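Local structure of protein-glutamine gamma-glutamyltransferase (Pseudomonas aeruginosa PAO1, 6G49) at residues 209-212 with 213-217; 292-295 with 296-299. The protein crosslinks glutamine and lysine side chains of proteins through transglutaminase activity in vitro, and is critical for the viability of the bacterium, perhaps through a cell-wall function. All coordinates share one frame; numbering follows the deposited sequence.

How the contacts relate
Contacts 1 and 2 belong to the transglutaminase-like part of the periplasmic domain and follow one another along the chain. Contact 1 (209-217) closes the C-terminal end of helix 201-214, near the surface; contact 2 (292-299) is the turn end of the hairpin formed by strands 286-294 and 298-302 of the larger antiparallel sheet. Their centres are about 24 Å apart, their nearest atoms about 7 Å. The helix spans the gap: its first residues, Pro201, Gln202 and Val205, pack on Tyr292 and Gln294. The hairpin carries His287 and leads into Asp303, catalytic with Cys243 by similarity. With Leu209 about 7 Å and Tyr292 about 10 Å from Asp303 (side chains), both contacts lie near this probable active site.

Contact 1. Residues 209-212 with 213-217; sequences LQRF and NHEPF
Phe212 drives the edge of its ring into the face of Phe217, with the ring planes 67° apart and the centroids separated by 5.0 Å. The leading atom is Phe212 CD1, which stands over the centre of the Phe217 ring and comes within 3.7 Å of Phe217 CZ. Beyond this pair, Phe212 also meets Tyr246 edge-to-face and Phe217 packs on Phe234, so the T-shaped stack is one piece of a larger aromatic cluster.

A second crossing, of charged groups, lies one residue back on the helix. Glu215 OE2 sits over the middle of one face of the Arg211 guanidinium, 3.3 Å from Arg211 CZ, and the two flat groups are nearly perpendicular (85°). No N-H points at this oxygen, so the salt bridge is one of charge alone. The bend in the arginine at chi3 (63°) turns a guanidinium face toward this oxygen. Hydrogen bonding between the side chains is indirect, through water 1, which accepts from Arg211 NH2 at 2.8 Å and donates to Glu215 OE1, an oxygen also paired with Arg239.

Both arrangements sit at the C-terminal end of helix 201-214. Its last i to i+4 bonds, Asn213 N to Leu209 O, His214 N to Gln210 O and Glu215 N to Arg211 O (3.1 Å), run up to Glu215, which leaves helical geometry. An inverse gamma turn centred on Pro216 then swings the chain round, with a weak bond from Phe217 N to Glu215 O. That reversal returns Phe217 to the helix, where the ring's edge also meets Arg211 O, 3.7 Å from Phe217 CE2.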
loop_
_atom_site.group_PDB
_atom_site.type_symbol
_atom_site.label_atom_id
_atom_site.label_comp_id
_atom_site.label_asym_id
_atom_site.label_seq_id
_atom_site.Cartn_x
_atom_site.Cartn_y
_atom_site.Cartn_z
ATOM N N LEU A 209 13.239 -8.836 -0.155
ATOM C CA LEU A 209 12.086 -9.746 -0.230
ATOM C C LEU A 209 12.539 -11.164 0.149
ATOM O O LEU A 209 11.823 -11.931 0.814
ATOM C CB LEU A 209 11.505 -9.693 -1.628
ATOM C CG LEU A 209 10.756 -8.415 -1.950
ATOM C CD1 LEU A 209 10.361 -8.455 -3.427
ATOM C CD2 LEU A 209 9.554 -8.253 -1.014
ATOM N N GLN A 210 13.763 -11.522 -0.245
ATOM C CA GLN A 210 14.286 -12.840 0.042
ATOM C C GLN A 210 14.439 -13.060 1.550
ATOM O O GLN A 210 14.278 -14.196 2.073
ATOM C CB GLN A 210 15.623 -13.034 -0.683
ATOM C CG GLN A 210 15.470 -13.571 -2.095
ATOM C CD GLN A 210 16.848 -13.940 -2.586
ATOM O OE1 GLN A 210 17.260 -15.106 -2.545
ATOM N NE2 GLN A 210 17.611 -12.924 -2.942
ATOM N N ARG A 211 14.751 -12.012 2.310
ATOM C CA ARG A 211 14.895 -12.167 3.754
ATOM C C ARG A 211 13.548 -12.572 4.371
ATOM O O ARG A 211 13.447 -13.406 5.287
ATOM C CB ARG A 211 15.431 -10.907 4.444
ATOM C CG ARG A 211 16.876 -10.598 4.117
ATOM C CD ARG A 211 17.230 -9.311 4.829
ATOM N NE ARG A 211 17.160 -9.418 6.281
ATOM C CZ ARG A 211 18.195 -9.785 7.035
ATOM N NH1 ARG A 211 19.354 -10.081 6.465
ATOM N NH2 ARG A 211 18.051 -9.870 8.335
ATOM N N PHE A 212 12.462 -11.967 3.893
ATOM C CA PHE A 212 11.189 -12.315 4.414
ATOM C C PHE A 212 10.815 -13.753 4.000
ATOM O O PHE A 212 10.120 -14.450 4.716
ATOM C CB PHE A 212 10.107 -11.334 3.935
ATOM C CG PHE A 212 10.224 -9.929 4.481
ATOM C CD1 PHE A 212 10.182 -9.675 5.838
ATOM C CD2 PHE A 212 10.400 -8.856 3.615
ATOM C CE1 PHE A 212 10.271 -8.393 6.342
ATOM C CE2 PHE A 212 10.475 -7.569 4.117
ATOM C CZ PHE A 212 10.416 -7.337 5.474
ATOM N N ASN A 213 11.217 -14.125 2.796
ATOM C CA ASN A 213 10.856 -15.433 2.268
ATOM C C ASN A 213 11.590 -16.546 3.042
ATOM O O ASN A 213 10.978 -17.537 3.411
ATOM C CB ASN A 213 11.150 -15.514 0.784
ATOM C CG ASN A 213 10.587 -16.782 0.159
ATOM O OD1 ASN A 213 9.410 -17.110 0.350
ATOM N ND2 ASN A 213 11.399 -17.417 -0.654
ATOM N N HIS A 214 12.862 -16.370 3.347
ATOM C CA HIS A 214 13.686 -17.467 3.942
ATOM C C HIS A 214 13.679 -17.529 5.475
ATOM O O HIS A 214 13.977 -18.592 6.041
ATOM C CB HIS A 214 15.104 -17.301 3.431
ATOM C CG HIS A 214 15.192 -17.580 1.969
ATOM N ND1 HIS A 214 16.147 -17.006 1.168
ATOM C CD2 HIS A 214 14.458 -18.372 1.162
ATOM C CE1 HIS A 214 15.990 -17.430 -0.068
ATOM N NE2 HIS A 214 14.952 -18.240 -0.108
ATOM N N GLU A 215 13.454 -16.405 6.167
ATOM C CA GLU A 215 13.501 -16.353 7.601
ATOM C C GLU A 215 12.134 -16.720 8.123
ATOM O O GLU A 215 11.168 -16.654 7.365
ATOM C CB GLU A 215 14.002 -15.000 8.089
ATOM C CG GLU A 215 15.398 -14.711 7.613
ATOM C CD GLU A 215 15.833 -13.299 7.938
ATOM O OE1 GLU A 215 15.264 -12.718 8.905
ATOM O OE2 GLU A 215 16.718 -12.775 7.230
ATOM N N PRO A 216 12.052 -17.156 9.398
ATOM C CA PRO A 216 10.810 -17.684 9.950
ATOM C C PRO A 216 9.828 -16.589 10.406
ATOM O O PRO A 216 9.377 -16.549 11.551
ATOM C CB PRO A 216 11.322 -18.564 11.102
ATOM C CG PRO A 216 12.553 -17.833 11.577
ATOM C CD PRO A 216 13.191 -17.298 10.321
ATOM N N PHE A 217 9.420 -15.777 9.422
ATOM C CA PHE A 217 8.426 -14.724 9.667
ATOM C C PHE A 217 7.039 -15.349 9.752
ATOM O O PHE A 217 6.658 -16.272 9.008
ATOM C CB PHE A 217 8.518 -13.692 8.529
ATOM C CG PHE A 217 9.633 -12.696 8.699
ATOM C CD1 PHE A 217 9.424 -11.529 9.446
ATOM C CD2 PHE A 217 10.865 -12.883 8.108
ATOM C CE1 PHE A 217 10.441 -10.611 9.629
ATOM C CE2 PHE A 217 11.888 -11.983 8.307
ATOM C CZ PHE A 217 11.671 -10.837 9.076
HETATM O O HOH W 1 15.305 -9.919 9.042
#

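Contact 2. Residues 292-295 with 296-299; sequences YWQP and EQGW
Trp299 turns the face of its indole to Trp293, and these two have the most surface buried where the hairpin closes. Trp293 CB stands 3.7 Å from the centroid of the six-membered ring of Trp299, almost straight above it, in a CH-pi contact. Trp293 CG is anti to the backbone N (chi1 -175°), which carries the indole past that ring so that its edge faces Trp299: the five-membered rings meet edge-to-face, planes at 64°. Trp293 CD1 comes closest, 3.8 Å from Trp299 NE1.

The tryptophans form a non-hydrogen-bonded antiparallel pair with side chains on the same face of the sheet. In the adjoining hydrogen-bonded pair, Gln294 N donates to Gly298 O at 3.2 Å, while the return bond from Gly298 N to Gln294 O is weak. A classic gamma turn at Glu296 rounds the end, with Gln297 N bonded to Pro295 O at 2.8 Å.

Gln294 points to the other side of the hairpin, where its amide stacks on that of Gln297, planes 28° apart. Gln294 NE2 and Gln297 NE2, two donors 3.4 Å apart, cannot bond each other; instead, each side-chain oxygen takes a weak bond from Gln202 NE2. Both indole N-H groups are satisfied by Glu165: its backbone O receives Trp293 NE1 and its OE1 Trp299 NE1. The buried tryptophan pair therefore joins apolar packing to fixed polar bonds, whereas the glutamine amides rely on weak ones from Gln202.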
loop_
_atom_site.group_PDB
_atom_site.type_symbol
_atom_site.label_atom_id
_atom_site.label_comp_id
_atom_site.label_asym_id
_atom_site.label_seq_id
_atom_site.Cartn_x
_atom_site.Cartn_y
_atom_site.Cartn_z
ATOM N N TYR A 292 8.401 1.822 -4.500
ATOM C CA TYR A 292 9.704 2.445 -4.498
ATOM C C TYR A 292 9.965 3.020 -5.894
ATOM O O TYR A 292 9.433 2.562 -6.917
ATOM C CB TYR A 292 10.794 1.466 -4.059
ATOM C CG TYR A 292 11.094 0.347 -5.031
ATOM C CD1 TYR A 292 10.254 -0.762 -5.164
ATOM C CD2 TYR A 292 12.148 0.463 -5.910
ATOM C CE1 TYR A 292 10.508 -1.723 -6.144
ATOM C CE2 TYR A 292 12.411 -0.512 -6.867
ATOM C CZ TYR A 292 11.593 -1.593 -6.982
ATOM O OH TYR A 292 11.952 -2.494 -7.943
ATOM N N TRP A 293 10.912 3.952 -5.928
ATOM C CA TRP A 293 11.197 4.694 -7.135
ATOM C C TRP A 293 12.612 4.404 -7.605
ATOM O O TRP A 293 13.553 4.318 -6.817
ATOM C CB TRP A 293 11.042 6.200 -6.878
ATOM C CG TRP A 293 11.206 7.016 -8.129
ATOM C CD1 TRP A 293 10.251 7.316 -9.068
ATOM C CD2 TRP A 293 12.440 7.595 -8.600
ATOM N NE1 TRP A 293 10.833 8.005 -10.106
ATOM C CE2 TRP A 293 12.163 8.177 -9.849
ATOM C CE3 TRP A 293 13.739 7.621 -8.096
ATOM C CZ2 TRP A 293 13.139 8.839 -10.599
ATOM C CZ3 TRP A 293 14.719 8.244 -8.852
ATOM C CH2 TRP A 293 14.397 8.893 -10.050
ATOM N N GLN A 294 12.725 4.383 -8.921
ATOM C CA GLN A 294 14.065 4.367 -9.548
ATOM C C GLN A 294 13.972 5.124 -10.862
ATOM O O GLN A 294 12.918 5.299 -11.466
ATOM C CB GLN A 294 14.542 2.928 -9.729
ATOM C CG GLN A 294 13.824 2.177 -10.831
ATOM C CD GLN A 294 14.095 0.709 -10.701
ATOM O OE1 GLN A 294 13.208 -0.078 -10.362
ATOM N NE2 GLN A 294 15.347 0.347 -10.930
ATOM N N PRO A 295 15.114 5.654 -11.333
ATOM C CA PRO A 295 15.144 6.334 -12.620
ATOM C C PRO A 295 14.586 5.485 -13.758
ATOM O O PRO A 295 14.742 4.297 -13.782
ATOM C CB PRO A 295 16.655 6.591 -12.822
ATOM C CG PRO A 295 17.207 6.712 -11.412
ATOM C CD PRO A 295 16.402 5.702 -10.611
ATOM N N GLU A 296 13.857 6.162 -14.639
ATOM C CA GLU A 296 13.316 5.611 -15.881
ATOM C C GLU A 296 12.093 4.714 -15.639
ATOM O O GLU A 296 11.087 4.879 -16.323
ATOM C CB GLU A 296 14.385 4.849 -16.661
ATOM C CG GLU A 296 15.522 5.763 -17.110
ATOM C CD GLU A 296 16.321 5.249 -18.297
ATOM O OE1 GLU A 296 16.611 4.035 -18.325
ATOM O OE2 GLU A 296 16.644 6.061 -19.192
ATOM N N GLN A 297 12.210 3.732 -14.740
ATOM C CA GLN A 297 11.099 2.824 -14.484
ATOM C C GLN A 297 9.999 3.503 -13.647
ATOM O O GLN A 297 8.843 3.035 -13.670
ATOM C CB GLN A 297 11.642 1.541 -13.879
ATOM C CG GLN A 297 12.576 0.815 -14.849
ATOM C CD GLN A 297 12.949 -0.538 -14.303
ATOM O OE1 GLN A 297 12.110 -1.429 -14.176
ATOM N NE2 GLN A 297 14.214 -0.697 -13.954
ATOM N N GLY A 298 10.365 4.551 -12.906
ATOM C CA GLY A 298 9.466 5.230 -12.029
ATOM C C GLY A 298 9.097 4.361 -10.827
ATOM O O GLY A 298 9.933 3.585 -10.313
ATOM N N TRP A 299 7.871 4.580 -10.324
ATOM C CA TRP A 299 7.406 3.866 -9.103
ATOM C C TRP A 299 6.981 2.444 -9.479
ATOM O O TRP A 299 6.234 2.253 -10.444
ATOM C CB TRP A 299 6.268 4.604 -8.429
ATOM C CG TRP A 299 6.604 5.940 -7.837
ATOM C CD1 TRP A 299 6.465 7.164 -8.414
ATOM C CD2 TRP A 299 7.162 6.185 -6.541
ATOM N NE1 TRP A 299 6.901 8.143 -7.560
ATOM C CE2 TRP A 299 7.362 7.579 -6.408
ATOM C CE3 TRP A 299 7.549 5.345 -5.477
ATOM C CZ2 TRP A 299 7.788 8.162 -5.207
ATOM C CZ3 TRP A 299 8.034 5.937 -4.327
ATOM C CH2 TRP A 299 8.163 7.314 -4.192
HETATM O O HOH W 2 10.989 1.432 -9.128
#